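Local coordinates for Low molecular weight heat shock protein (Xanthomonas axonopodis pv. citri, PDB 3GLA), which probably acts as a small heat-shock chaperone of the alpha-crystallin family, binding partly unfolded proteins under stress to keep them from aggregating, at the interface of chains A and B. Sequence-based numbering; all coordinates share one arbitrary frame. Chains: chain A/B, Low molecular weight heat shock protein.

Contact 1: the interface of chains A and B. Residues chain A 87-89; chain B 22-24, 45, 61.
The backbone carbonyl O of A:Asn87 accepts a hydrogen bond from the amide N of B:Gly24 at 2.8 Å, with the donor tilted 25° from the carbonyl plane. A:Asn87 and A:Gly88 both have positive phi values, which make the tight turn that leads into strand 89-95; asparagine and glycine tolerate such a backbone well. B:Gly24 has a positive phi too, and its lack of a side chain lets A:Val89 come close. The gamma-methyl CG2 of A:Val89 rests 3.5 Å from B:Gly24 CA, and B:Pro23 CB lies 4.0 Å from the same methyl. With CG1 anti to the backbone N (chi1 173°), the valine turns CG2 towards this glycine. The terminal nitrogen NH1 of B:Arg61, on an arginine chain bent at chi3, lies against both methyls of A:Val89, 3.5 Å from CG2 and a little farther from CG1. B:Arg45 arrives differently, on an extended chain: its guanidinium presents an edge, with NH2 3.6 Å from A:Val89 CG2. A branched apolar residue thus fits between a glycine and two arginine ends, which touch it without hydrogen bonding to it. The patch ties the turn before strand 89-95 of one subunit to the Pro-Gly loop of the other, a small addition to the dimer interface.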
# COMPACT_ATOMS: atom_id res chain seq x y z
N ASN A 87 3.80 7.23 2.98
CA ASN A 87 3.59 6.44 1.74
C ASN A 87 2.82 5.18 2.03
O ASN A 87 3.13 4.16 1.43
CB ASN A 87 4.86 6.11 1.01
CG ASN A 87 5.60 7.35 0.56
OD1 ASN A 87 6.81 7.49 0.81
ND2 ASN A 87 4.91 8.23 -0.04
N GLY A 88 1.88 5.28 2.95
CA GLY A 88 1.00 4.08 3.17
C GLY A 88 1.61 3.01 4.02
O GLY A 88 0.93 2.04 4.22
N VAL A 89 2.79 3.26 4.56
CA VAL A 89 3.29 2.31 5.56
C VAL A 89 3.12 2.97 6.88
O VAL A 89 3.74 4.04 7.10
CB VAL A 89 4.72 1.93 5.34
CG1 VAL A 89 5.26 1.09 6.48
CG2 VAL A 89 4.87 1.21 4.01
N LEU B 22 1.25 0.90 -3.80
CA LEU B 22 2.72 0.87 -3.75
C LEU B 22 3.17 1.46 -2.45
O LEU B 22 3.91 2.43 -2.42
CB LEU B 22 3.25 1.69 -4.97
CG LEU B 22 2.98 0.83 -6.29
CD1 LEU B 22 3.21 1.88 -7.39
CD2 LEU B 22 3.89 -0.32 -6.31
N PRO B 23 2.78 0.80 -1.35
CA PRO B 23 3.17 1.41 -0.07
C PRO B 23 4.68 1.35 0.13
O PRO B 23 5.39 0.53 -0.39
CB PRO B 23 2.48 0.51 0.93
CG PRO B 23 2.38 -0.92 0.29
CD PRO B 23 2.03 -0.46 -1.18
N GLY B 24 5.16 2.45 0.71
CA GLY B 24 6.55 2.40 1.15
C GLY B 24 7.51 2.90 0.08
O GLY B 24 8.73 2.64 0.21
N ARG B 45 11.06 -1.58 -3.78
CA ARG B 45 10.81 -1.14 -2.53
C ARG B 45 11.82 -1.80 -1.65
O ARG B 45 12.05 -2.97 -1.82
CB ARG B 45 9.37 -1.84 -2.26
CG ARG B 45 9.03 -1.83 -0.89
CD ARG B 45 7.61 -2.53 -0.68
NE ARG B 45 7.15 -2.21 0.48
CZ ARG B 45 6.00 -2.43 1.03
NH1 ARG B 45 5.50 -3.65 1.14
NH2 ARG B 45 5.74 -1.59 1.91
N ARG B 61 5.57 -8.45 4.60
CA ARG B 61 5.42 -7.42 3.64
C ARG B 61 6.34 -7.78 2.48
O ARG B 61 7.50 -8.13 2.64
CB ARG B 61 5.85 -6.05 4.26
CG ARG B 61 4.75 -5.71 5.20
CD ARG B 61 4.78 -4.29 5.74
NE ARG B 61 5.95 -3.75 5.85
CZ ARG B 61 6.79 -2.87 5.38
NH1 ARG B 61 6.72 -1.75 4.63
NH2 ARG B 61 7.87 -3.27 5.97

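Contact 2: the interface of chains A and B. Residues chain A 47, 49, 59-61; chain B 6-8.
B:Asp8 reaches from strand 7-11 into a cluster of donors on chain A, and A:Arg61 supplies much of its grip. Followed outward, A:Arg61 CB lies 3.5 Å from B:Asp8 OD1. CG packs against the carbonyl O of B:Arg6 and the aspartate carboxylate, and CD stays beside that same carbonyl. The bend at chi3 (-43°) then turns the guanidinium back to the carboxylate, whose plane stands 77° from its own. NE and NH2 both bond to B:Asp8 OD2 from one face of the carboxylate, NH2 forming a salt bridge at 2.9 Å. The other oxygen, OD1, takes the backbone N of A:Glu60 at 2.7 Å and that of A:Arg61 at 2.8 Å. Water 1 links OD2 to A:Ser47 OG, A:Ser49 OG and A:Arg61 O, and small hydroxyl residues add to the shell through this water; so many donors would be expected to favour the charged carboxylate. Alongside, A:Glu60 OE1 accepts the amide N of B:Val7 at 2.8 Å, while the long B:Arg6 brings NH1 to A:Glu60 O at 2.8 Å, on a lone pair in the carbonyl plane. The site lies where strand 7-11 of chain B pairs antiparallel with segment 58-59 of chain A, just before the loop holding A:Glu60 and A:Arg61.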
# COMPACT_ATOMS: atom_id res chain seq x y z
N SER A 47 -11.98 2.30 -1.16
CA SER A 47 -11.26 2.15 -2.42
C SER A 47 -12.14 2.76 -3.54
O SER A 47 -13.41 2.59 -3.51
CB SER A 47 -11.16 0.70 -2.77
OG SER A 47 -10.59 0.54 -4.07
N SER A 49 -12.57 1.48 -6.20
CA SER A 49 -13.27 0.49 -6.96
C SER A 49 -14.69 0.21 -6.46
O SER A 49 -15.35 -0.55 -7.10
CB SER A 49 -12.53 -0.86 -7.05
OG SER A 49 -12.61 -1.48 -5.73
N ILE A 59 -9.87 -5.27 -10.68
CA ILE A 59 -9.94 -4.83 -9.29
C ILE A 59 -9.13 -5.81 -8.53
O ILE A 59 -9.53 -6.98 -8.34
CB ILE A 59 -11.36 -4.77 -8.77
CG1 ILE A 59 -12.17 -3.75 -9.59
CG2 ILE A 59 -11.29 -4.36 -7.27
CD1 ILE A 59 -13.64 -3.81 -9.15
N GLU A 60 -7.93 -5.40 -8.12
CA GLU A 60 -7.05 -6.26 -7.39
C GLU A 60 -6.88 -5.73 -5.98
O GLU A 60 -6.45 -6.49 -5.12
CB GLU A 60 -5.61 -6.36 -7.89
CG GLU A 60 -5.64 -6.90 -9.38
CD GLU A 60 -4.33 -6.78 -10.03
OE1 GLU A 60 -3.43 -6.21 -9.45
OE2 GLU A 60 -4.18 -7.37 -11.14
N ARG A 61 -7.12 -4.48 -5.75
CA ARG A 61 -6.74 -3.95 -4.45
C ARG A 61 -7.75 -4.25 -3.42
O ARG A 61 -8.95 -4.11 -3.65
CB ARG A 61 -6.55 -2.43 -4.54
CG ARG A 61 -5.41 -2.15 -5.56
CD ARG A 61 -5.07 -0.67 -5.58
NE ARG A 61 -6.19 0.06 -5.56
CZ ARG A 61 -6.55 1.28 -5.20
NH1 ARG A 61 -5.95 2.19 -4.44
NH2 ARG A 61 -7.75 1.49 -5.58
N ARG B 6 -0.72 -4.65 -6.11
CA ARG B 6 -2.08 -4.74 -6.67
C ARG B 6 -2.55 -3.48 -7.27
O ARG B 6 -2.21 -2.40 -6.80
CB ARG B 6 -3.03 -5.10 -5.52
CG ARG B 6 -2.75 -6.62 -5.15
CD ARG B 6 -3.51 -6.91 -3.84
NE ARG B 6 -3.34 -8.33 -3.67
CZ ARG B 6 -4.14 -9.26 -4.11
NH1 ARG B 6 -5.25 -9.04 -4.72
NH2 ARG B 6 -3.74 -10.53 -3.87
N VAL B 7 -3.29 -3.59 -8.36
CA VAL B 7 -3.70 -2.41 -9.15
C VAL B 7 -5.18 -2.58 -9.47
O VAL B 7 -5.70 -3.72 -9.66
CB VAL B 7 -2.94 -2.52 -10.44
CG1 VAL B 7 -3.52 -1.68 -11.48
CG2 VAL B 7 -1.45 -2.18 -10.13
N ASP B 8 -5.84 -1.50 -9.42
CA ASP B 8 -7.19 -1.50 -10.05
C ASP B 8 -7.11 -0.63 -11.26
O ASP B 8 -6.34 0.37 -11.29
CB ASP B 8 -8.19 -0.83 -9.12
CG ASP B 8 -8.37 -1.57 -7.83
OD1 ASP B 8 -8.03 -2.72 -7.74
OD2 ASP B 8 -8.86 -0.86 -6.89
O HOH W 1 -10.10 -1.92 -4.94

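Contact 3: the interface of chains A and B. Residues chain A 51-52, 56; chain B 10.
The ammonium nitrogen NZ of B:Lys10 meets the carboxylate of A:Glu52 in a salt bridge, hydrogen bonding to OE1 at 2.8 Å from above the carboxylate plane, 36° out of it. Water 2 takes up the same nitrogen at 2.7 Å from NZ and passes the contact on to the backbone carbonyl O of A:Thr51, so neighbouring residues of one loop hold the amine, one directly and one through solvent. Lysine suits this place because its long chain does two jobs: the methylenes pack while the charged end travels past them to an acid. CG points away from the backbone N (chi1 -178°), and every later torsion also stays extended, which lays the chain across the face of the A:Phe56 ring. CB sits over the ring centre, 3.7 Å from the centroid, in a CH-pi contact. Farther out, CD comes to 3.6 Å from the ring carbon CE1, and CE passes beyond the ring to lie 3.9 Å from A:Glu52 CB. The extended glutamate brings OE1 beside the amine. An aromatic ring offers a flat apolar face that suits the methylenes, and the backbones of A:Phe56 and B:Lys10 are themselves paired in an antiparallel bridge. At the edge of the A:Phe56 ring, in its plane, lie the carbonyl O of A:Glu52 and the oxygen of water 2.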
# COMPACT_ATOMS: atom_id res chain seq x y z
N THR A 51 -16.77 2.56 -6.28
CA THR A 51 -17.54 3.67 -6.94
C THR A 51 -17.46 3.33 -8.41
O THR A 51 -16.38 3.12 -8.95
CB THR A 51 -16.89 5.04 -6.61
OG1 THR A 51 -17.09 5.34 -5.24
CG2 THR A 51 -17.34 6.27 -7.50
N GLU A 52 -18.61 3.27 -9.07
CA GLU A 52 -18.62 2.89 -10.51
C GLU A 52 -17.82 1.63 -10.82
O GLU A 52 -17.05 1.52 -11.81
CB GLU A 52 -18.08 4.04 -11.33
CG GLU A 52 -18.96 5.28 -11.16
CD GLU A 52 -18.34 6.51 -11.75
OE1 GLU A 52 -17.20 6.47 -12.28
OE2 GLU A 52 -19.01 7.56 -11.70
N PHE A 56 -14.54 -0.69 -13.84
CA PHE A 56 -13.21 -1.30 -13.64
C PHE A 56 -12.98 -2.49 -14.44
O PHE A 56 -13.78 -3.41 -14.41
CB PHE A 56 -13.05 -1.65 -12.13
CG PHE A 56 -12.82 -0.44 -11.30
CD1 PHE A 56 -13.86 0.47 -10.99
CD2 PHE A 56 -11.51 -0.12 -10.87
CE1 PHE A 56 -13.60 1.65 -10.25
CE2 PHE A 56 -11.29 1.01 -10.08
CZ PHE A 56 -12.29 1.93 -9.80
N LYS B 10 -9.62 1.40 -14.12
CA LYS B 10 -10.96 1.89 -14.38
C LYS B 10 -10.92 2.61 -15.69
O LYS B 10 -10.03 3.36 -16.03
CB LYS B 10 -11.37 2.86 -13.28
CG LYS B 10 -12.72 3.35 -13.42
CD LYS B 10 -12.90 4.49 -12.43
CE LYS B 10 -14.45 4.78 -12.41
NZ LYS B 10 -14.57 5.97 -11.56
O HOH W 2 -14.12 5.08 -9.05

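Contact 4: the interface of chains A and B. Residues chain A 8-10; chain B 56-60.
A:Lys10 lies over one face of the B:Phe56 ring: CB stands over the ring centre, 3.4 Å from the centroid, in a CH-pi contact. CD touches ring carbon CE2 at 3.6 Å, and the bend at chi3 (125°) affects only the course of CE and NZ beyond it. The lysine is thus bent in this copy where its twin is extended, and ring carbon CE1 meets CB of A:Asp8 as well. A:Ile9, between these two residues in strand 7-11, turns its side chain towards B:Ser57 and B:Arg58. Its delta-methyl CD1 lies 3.9 Å from B:Arg58 CD, the aliphatic stem of the arginine crossing the isoleucine obliquely, while CG2 meets the small B:Ser57 at OG. The backbones that carry these side chains pair antiparallel: A:Ile9 N donates to B:Arg58 O at 2.8 Å, and A:Ile9 O accepts from the amides of B:Ser57 and B:Arg58. A:Asp8 directs OD1 at the amide N of B:Glu60, which meets it nearly along the C-O axis at 2.7 Å; a short acid is well suited to capping an amide where the strand pairing ends. Within chain B, the extended B:Arg58 turns the edge of its guanidinium to B:Glu60, and both NE and NH1 bond to OE1 from one face of the carboxylate, NH1 at 2.7 Å.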
# COMPACT_ATOMS: atom_id res chain seq x y z
N ASP A 8 4.84 -6.37 9.20
CA ASP A 8 5.99 -7.00 9.73
C ASP A 8 6.22 -6.49 11.13
O ASP A 8 5.87 -5.33 11.46
CB ASP A 8 7.25 -6.55 9.02
CG ASP A 8 7.25 -6.94 7.52
OD1 ASP A 8 6.52 -7.84 7.12
OD2 ASP A 8 7.97 -6.27 6.79
N ILE A 9 6.84 -7.35 11.94
CA ILE A 9 7.06 -6.98 13.32
C ILE A 9 8.45 -7.33 13.75
O ILE A 9 8.85 -8.42 13.49
CB ILE A 9 6.10 -7.73 14.23
CG1 ILE A 9 4.71 -7.34 13.85
CG2 ILE A 9 6.29 -7.29 15.68
CD1 ILE A 9 3.53 -8.18 14.57
N LYS A 10 9.14 -6.39 14.40
CA LYS A 10 10.44 -6.69 14.82
C LYS A 10 10.55 -6.30 16.25
O LYS A 10 9.94 -5.41 16.72
CB LYS A 10 11.37 -5.80 13.93
CG LYS A 10 12.29 -4.94 14.49
CD LYS A 10 13.29 -4.34 13.55
CE LYS A 10 13.03 -2.77 13.89
NZ LYS A 10 14.24 -2.11 13.28
N PHE B 56 12.98 -9.99 13.54
CA PHE B 56 11.54 -9.94 13.16
C PHE B 56 10.85 -11.14 13.67
O PHE B 56 11.37 -12.26 13.54
CB PHE B 56 11.40 -9.87 11.66
CG PHE B 56 11.62 -8.44 11.19
CD1 PHE B 56 10.56 -7.68 10.83
CD2 PHE B 56 12.94 -7.97 11.16
CE1 PHE B 56 10.74 -6.31 10.39
CE2 PHE B 56 13.12 -6.63 10.75
CZ PHE B 56 12.06 -5.83 10.43
N SER B 57 9.72 -10.92 14.32
CA SER B 57 8.90 -12.05 14.70
C SER B 57 7.83 -12.27 13.73
O SER B 57 7.09 -13.28 13.84
CB SER B 57 8.31 -11.70 16.07
OG SER B 57 7.45 -10.55 15.86
N ARG B 58 7.68 -11.39 12.74
CA ARG B 58 6.71 -11.61 11.70
C ARG B 58 7.20 -10.88 10.53
O ARG B 58 7.56 -9.71 10.60
CB ARG B 58 5.33 -11.02 12.09
CG ARG B 58 4.31 -11.16 11.00
CD ARG B 58 3.03 -10.49 11.52
NE ARG B 58 2.10 -10.67 10.47
CZ ARG B 58 1.29 -11.70 10.38
NH1 ARG B 58 0.51 -11.82 9.30
NH2 ARG B 58 1.36 -12.67 11.36
N ILE B 59 7.31 -11.58 9.41
CA ILE B 59 7.64 -10.86 8.16
C ILE B 59 6.70 -11.33 7.10
O ILE B 59 6.57 -12.58 6.79
CB ILE B 59 9.06 -11.18 7.69
CG1 ILE B 59 10.05 -10.76 8.72
CG2 ILE B 59 9.25 -10.58 6.25
CD1 ILE B 59 11.54 -11.32 8.40
N GLU B 60 6.01 -10.39 6.51
CA GLU B 60 5.16 -10.71 5.40
C GLU B 60 5.03 -9.64 4.34
O GLU B 60 4.48 -9.90 3.27
CB GLU B 60 3.79 -11.16 5.78
CG GLU B 60 3.09 -10.04 6.64
CD GLU B 60 1.67 -10.31 6.84
OE1 GLU B 60 1.08 -9.69 7.71
OE2 GLU B 60 1.06 -11.11 6.04

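Contacts 2 and 3 follow strand 7-11 of chain B along chain A, their C-alpha centres about 10 Å apart. Contact 4 uses the same strand of chain A against residues 56-60 of chain B, and lies about 34 Å from contact 3 and 25 Å from contact 2. Contact 1 sits between, about 15 Å from both contacts 2 and 4, and shares Arg61 with contact 2, in opposite chains. Phe56, Lys10, Asp8 and Glu60 recur on both sides because the interface is two-fold. Each subunit lends a segment to its partner's strand, a reciprocal pairing that probably stabilises the dimer.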